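Local coordinates for protein rubber oxygenase (Streptomyces sp., PDB 5O1L) that cleaves poly(cis-1,4-isoprene) of natural and synthetic rubber oxidatively at its double bonds, using molecular oxygen and a non-covalently bound heme b, at residues D160-I165 / T304-G309. Residues are numbered along the deposited sequence; the frame is centred on the assembly and turned at random.
Sequences DMKDRI and TEVLLG. With HEM (protoporphyrin IX containing Fe), chain C.
Val306 and Ile165 make the tightest apolar contact between segments 160-165 and 304-309. CG1 of Val306 reaches CG2 of Ile165 at 3.5 Å. Anti to the backbone N (chi1 176°), this valine branch is directed at the facing helix, while CG2, beside the N, turns to Met161 and meets its CG at 4.3 Å. The CG1 methyl also lies 4.0 Å from CA of Lys162, so it packs on the backbone of the facing turn as well as on a side chain. Val306 thus sits among Met161, Lys162 and Ile165. Lys162 touches it with the base of its chain, while the amino end leads away from helix 298-313. Ile165 also uses its second branch: CG1 approaches CB of Leu307 at 4.1 Å, the two side chains crossing at about a right angle. No hydrogen bond links the two segments.

This is a helix-helix crossing in a protein with helices and no strands, within the catalytic domain of the Lcp family. The axes of segments 161-165 and 304-309 pass 9.4 Å apart at a signed angle of -79°, nearly perpendicular, and the contact is small. Leu303 and Ile310 of helix 298-313 extend it, both touching Ile165. Leu140 of helix 127-142 touches Leu307 and Thr304.

Asp160 is the N-cap of helix 161-169. Its OD1 accepts a nearly straight bond from N of Asp163 (2.9 Å, 174°). Arg164 belongs to the heme pocket, and its CD lies 3.3 Å from the propionate oxygen O1D of HEM. The guanidinium lies with one face over CA of Met161. NE and NH1 donate to the carbonyl oxygens of Val152 and Ala159, two bonds that probably hold the group's rotation.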
ATOM      1  N   ASP A 160       9.708 -15.721   4.706  1.00 54.39           N
ATOM      2  CA  ASP A 160       9.920 -16.302   3.369  1.00 52.93           C
ATOM      3  C   ASP A 160       9.175 -15.552   2.265  1.00 48.66           C
ATOM      4  O   ASP A 160       8.215 -14.770   2.510  1.00 43.59           O
ATOM      5  CB  ASP A 160       9.617 -17.819   3.311  1.00 56.24           C
ATOM      6  CG  ASP A 160       8.096 -18.177   3.430  1.00 64.13           C
ATOM      7  OD1 ASP A 160       7.230 -17.496   2.818  1.00 65.12           O
ATOM      8  OD2 ASP A 160       7.771 -19.181   4.133  1.00 70.66           O
ATOM      9  N   MET A 161       9.600 -15.823   1.039  1.00 43.90           N
ATOM     10  CA  MET A 161       9.032 -15.199  -0.153  1.00 44.20           C
ATOM     11  C   MET A 161       7.495 -15.167  -0.204  1.00 40.08           C
ATOM     12  O   MET A 161       6.888 -14.114  -0.458  1.00 35.21           O
ATOM     13  CB  MET A 161       9.553 -15.928  -1.393  1.00 48.07           C
ATOM     14  CG  MET A 161       9.265 -15.213  -2.688  1.00 51.00           C
ATOM     15  SD  MET A 161      10.496 -13.922  -2.876  1.00 58.37           S
ATOM     16  CE  MET A 161      11.027 -14.333  -4.517  1.00 52.90           C
ATOM     17  N   LYS A 162       6.878 -16.314   0.039  1.00 39.01           N
ATOM     18  CA  LYS A 162       5.427 -16.457   0.030  1.00 39.21           C
ATOM     19  C   LYS A 162       4.697 -15.504   1.020  1.00 38.09           C
ATOM     20  O   LYS A 162       3.737 -14.805   0.667  1.00 35.65           O
ATOM     21  CB  LYS A 162       5.045 -17.907   0.344  1.00 42.32           C
ATOM     22  CG  LYS A 162       3.867 -18.424  -0.430  1.00 44.23           C
ATOM     23  CD  LYS A 162       3.933 -19.921  -0.630  1.00 46.42           C
ATOM     24  CE  LYS A 162       3.726 -20.632   0.706  1.00 48.87           C
ATOM     25  NZ  LYS A 162       4.054 -22.087   0.600  1.00 52.04           N
ATOM     26  N   ASP A 163       5.162 -15.506   2.250  1.00 36.81           N
ATOM     27  CA  ASP A 163       4.654 -14.625   3.290  1.00 37.40           C
ATOM     28  C   ASP A 163       4.859 -13.181   2.908  1.00 34.76           C
ATOM     29  O   ASP A 163       3.965 -12.385   3.090  1.00 31.15           O
ATOM     30  CB  ASP A 163       5.344 -14.976   4.617  1.00 41.37           C
ATOM     31  CG  ASP A 163       4.848 -16.335   5.180  1.00 47.80           C
ATOM     32  OD1 ASP A 163       3.605 -16.570   5.133  1.00 52.52           O
ATOM     33  OD2 ASP A 163       5.676 -17.188   5.635  1.00 53.77           O
ATOM     34  N   ARG A 164       6.021 -12.846   2.333  1.00 33.82           N
ATOM     35  CA  ARG A 164       6.331 -11.461   1.955  1.00 31.92           C
ATOM     36  C   ARG A 164       5.416 -10.902   0.903  1.00 29.70           C
ATOM     37  O   ARG A 164       5.035  -9.713   0.985  1.00 26.83           O
ATOM     38  CB  ARG A 164       7.782 -11.302   1.482  1.00 34.32           C
ATOM     39  CG  ARG A 164       8.758 -11.545   2.632  1.00 36.89           C
ATOM     40  CD  ARG A 164      10.125 -10.843   2.518  1.00 38.46           C
ATOM     41  NE  ARG A 164      10.827 -11.154   1.284  1.00 38.54           N
ATOM     42  CZ  ARG A 164      11.665 -12.162   1.068  1.00 37.73           C
ATOM     43  NH1 ARG A 164      12.012 -13.000   2.008  1.00 40.58           N
ATOM     44  NH2 ARG A 164      12.176 -12.313  -0.138  1.00 37.02           N
ATOM     45  N   ILE A 165       5.119 -11.681  -0.135  1.00 29.06           N
ATOM     46  CA  ILE A 165       4.301 -11.154  -1.218  1.00 29.77           C
ATOM     47  C   ILE A 165       2.836 -11.124  -0.804  1.00 29.22           C
ATOM     48  O   ILE A 165       2.115 -10.206  -1.230  1.00 25.99           O
ATOM     49  CB  ILE A 165       4.596 -11.862  -2.582  1.00 32.48           C
ATOM     50  CG1 ILE A 165       4.222 -11.009  -3.825  1.00 34.51           C
ATOM     51  CG2 ILE A 165       3.785 -13.091  -2.692  1.00 35.07           C
ATOM     52  CD1 ILE A 165       4.873  -9.620  -3.987  1.00 34.70           C
ATOM     53  N   THR A 304       5.045 -12.122  -9.188  1.00 24.34           N
ATOM     54  CA  THR A 304       3.723 -12.293  -9.790  1.00 25.68           C
ATOM     55  C   THR A 304       3.286 -13.767  -9.683  1.00 26.01           C
ATOM     56  O   THR A 304       2.153 -14.080  -9.343  1.00 24.84           O
ATOM     57  CB  THR A 304       3.741 -11.882 -11.255  1.00 25.45           C
ATOM     58  OG1 THR A 304       4.290 -10.563 -11.395  1.00 25.49           O
ATOM     59  CG2 THR A 304       2.372 -11.914 -11.834  1.00 27.13           C
ATOM     60  N   GLU A 305       4.194 -14.680 -10.014  1.00 26.25           N
ATOM     61  CA  GLU A 305       3.826 -16.099 -10.022  1.00 29.22           C
ATOM     62  C   GLU A 305       3.540 -16.570  -8.623  1.00 27.91           C
ATOM     63  O   GLU A 305       2.543 -17.265  -8.391  1.00 27.58           O
ATOM     64  CB  GLU A 305       4.937 -16.948 -10.659  1.00 31.61           C
ATOM     65  CG  GLU A 305       4.942 -18.410 -10.228  1.00 36.75           C
ATOM     66  CD  GLU A 305       5.925 -19.276 -11.034  1.00 43.36           C
ATOM     67  OE1 GLU A 305       6.813 -18.702 -11.753  1.00 48.08           O
ATOM     68  OE2 GLU A 305       5.791 -20.546 -10.952  1.00 46.54           O
ATOM     69  N   VAL A 306       4.324 -16.097  -7.654  1.00 27.86           N
ATOM     70  CA  VAL A 306       4.047 -16.434  -6.260  1.00 27.42           C
ATOM     71  C   VAL A 306       2.684 -15.874  -5.833  1.00 25.28           C
ATOM     72  O   VAL A 306       1.895 -16.584  -5.246  1.00 26.08           O
ATOM     73  CB  VAL A 306       5.139 -15.955  -5.286  1.00 29.02           C
ATOM     74  CG1 VAL A 306       4.719 -16.259  -3.871  1.00 30.95           C
ATOM     75  CG2 VAL A 306       6.454 -16.693  -5.554  1.00 31.96           C
ATOM     76  N   LEU A 307       2.414 -14.595  -6.115  1.00 23.56           N
ATOM     77  CA  LEU A 307       1.140 -14.036  -5.699  1.00 23.36           C
ATOM     78  C   LEU A 307      -0.041 -14.741  -6.391  1.00 24.11           C
ATOM     79  O   LEU A 307      -1.051 -15.015  -5.748  1.00 23.33           O
ATOM     80  CB  LEU A 307       1.093 -12.551  -6.024  1.00 24.26           C
ATOM     81  CG  LEU A 307      -0.152 -11.765  -5.598  1.00 25.68           C
ATOM     82  CD1 LEU A 307      -0.410 -11.954  -4.113  1.00 25.03           C
ATOM     83  CD2 LEU A 307       0.062 -10.285  -5.917  1.00 26.02           C
ATOM     84  N   LEU A 308       0.061 -15.005  -7.688  1.00 24.39           N
ATOM     85  CA  LEU A 308      -1.057 -15.660  -8.383  1.00 25.25           C
ATOM     86  C   LEU A 308      -1.359 -17.029  -7.783  1.00 26.22           C
ATOM     87  O   LEU A 308      -2.517 -17.400  -7.631  1.00 25.65           O
ATOM     88  CB  LEU A 308      -0.793 -15.756  -9.866  1.00 25.66           C
ATOM     89  CG  LEU A 308      -0.866 -14.492 -10.651  1.00 27.39           C
ATOM     90  CD1 LEU A 308      -0.342 -14.718 -12.051  1.00 28.53           C
ATOM     91  CD2 LEU A 308      -2.280 -13.904 -10.661  1.00 27.19           C
ATOM     92  N   GLY A 309      -0.283 -17.713  -7.367  1.00 26.10           N
ATOM     93  CA  GLY A 309      -0.407 -18.976  -6.682  1.00 26.05           C
ATOM     94  C   GLY A 309      -1.054 -18.885  -5.329  1.00 25.58           C
ATOM     95  O   GLY A 309      -1.923 -19.700  -5.023  1.00 27.80           O
TER
HETATM   96  CHA HEM C 501       8.048  -3.805   4.893  1.00 16.04           C
HETATM   97  CHB HEM C 501       4.240  -1.077   4.112  1.00 14.94           C
HETATM   98  CHC HEM C 501       6.636   1.289   0.708  1.00 13.35           C
HETATM   99  CHD HEM C 501       9.991  -2.105   0.836  1.00 15.40           C
HETATM  100  C1A HEM C 501       6.847  -3.194   4.967  1.00 16.08           C
HETATM  101  C2A HEM C 501       5.863  -3.576   5.954  1.00 17.71           C
HETATM  102  C3A HEM C 501       4.775  -2.836   5.704  1.00 16.35           C
HETATM  103  C4A HEM C 501       5.057  -1.977   4.647  1.00 15.25           C
HETATM  104  CMA HEM C 501       3.484  -2.944   6.480  1.00 16.09           C
HETATM  105  CAA HEM C 501       5.989  -4.643   7.068  1.00 20.46           C
HETATM  106  CBA HEM C 501       5.674  -6.037   6.493  1.00 24.17           C
HETATM  107  CGA HEM C 501       5.362  -6.972   7.605  1.00 30.25           C
HETATM  108  O1A HEM C 501       6.371  -7.394   8.183  1.00 35.26           O
HETATM  109  O2A HEM C 501       4.132  -7.243   7.894  1.00 36.20           O
HETATM  110  C1B HEM C 501       4.580  -0.156   3.127  1.00 13.70           C
HETATM  111  C2B HEM C 501       3.678   0.849   2.679  1.00 14.16           C
HETATM  112  C3B HEM C 501       4.305   1.552   1.749  1.00 13.75           C
HETATM  113  C4B HEM C 501       5.623   0.961   1.572  1.00 13.26           C
HETATM  114  CMB HEM C 501       2.270   1.106   3.175  1.00 14.69           C
HETATM  115  CAB HEM C 501       4.000   2.730   0.976  1.00 13.64           C
HETATM  116  CBB HEM C 501       2.799   3.504   1.025  1.00 14.65           C
HETATM  117  C1C HEM C 501       7.788   0.570   0.432  1.00 13.37           C
HETATM  118  C2C HEM C 501       8.623   0.854  -0.722  1.00 14.28           C
HETATM  119  C3C HEM C 501       9.573  -0.110  -0.641  1.00 14.91           C
HETATM  120  C4C HEM C 501       9.232  -0.967   0.481  1.00 14.96           C
HETATM  121  CMC HEM C 501       8.502   2.021  -1.658  1.00 14.22           C
HETATM  122  CAC HEM C 501      10.699  -0.331  -1.562  1.00 15.76           C
HETATM  123  CBC HEM C 501      11.185   0.462  -2.596  1.00 16.94           C
HETATM  124  C1D HEM C 501       9.736  -2.863   1.949  1.00 15.96           C
HETATM  125  C2D HEM C 501      10.611  -3.958   2.412  1.00 17.14           C
HETATM  126  C3D HEM C 501      10.089  -4.443   3.533  1.00 17.72           C
HETATM  127  C4D HEM C 501       8.904  -3.629   3.808  1.00 16.19           C
HETATM  128  CMD HEM C 501      11.788  -4.417   1.636  1.00 17.72           C
HETATM  129  CAD HEM C 501      10.619  -5.627   4.378  1.00 20.23           C
HETATM  130  CBD HEM C 501      10.040  -6.903   3.779  1.00 24.68           C
HETATM  131  CGD HEM C 501      10.610  -8.101   4.546  1.00 30.05           C
HETATM  132  O1D HEM C 501       9.788  -8.821   5.157  1.00 32.66           O
HETATM  133  O2D HEM C 501      11.838  -8.384   4.589  1.00 35.46           O
HETATM  134  NA  HEM C 501       6.353  -2.191   4.194  1.00 15.41           N
HETATM  135  NB  HEM C 501       5.704  -0.046   2.405  1.00 14.02           N
HETATM  136  NC  HEM C 501       8.131  -0.546   1.144  1.00 13.96           N
HETATM  137  ND  HEM C 501       8.763  -2.651   2.869  1.00 14.92           N
HETATM  138 FE   HEM C 501       7.267  -1.346   2.665  1.00 15.01          FE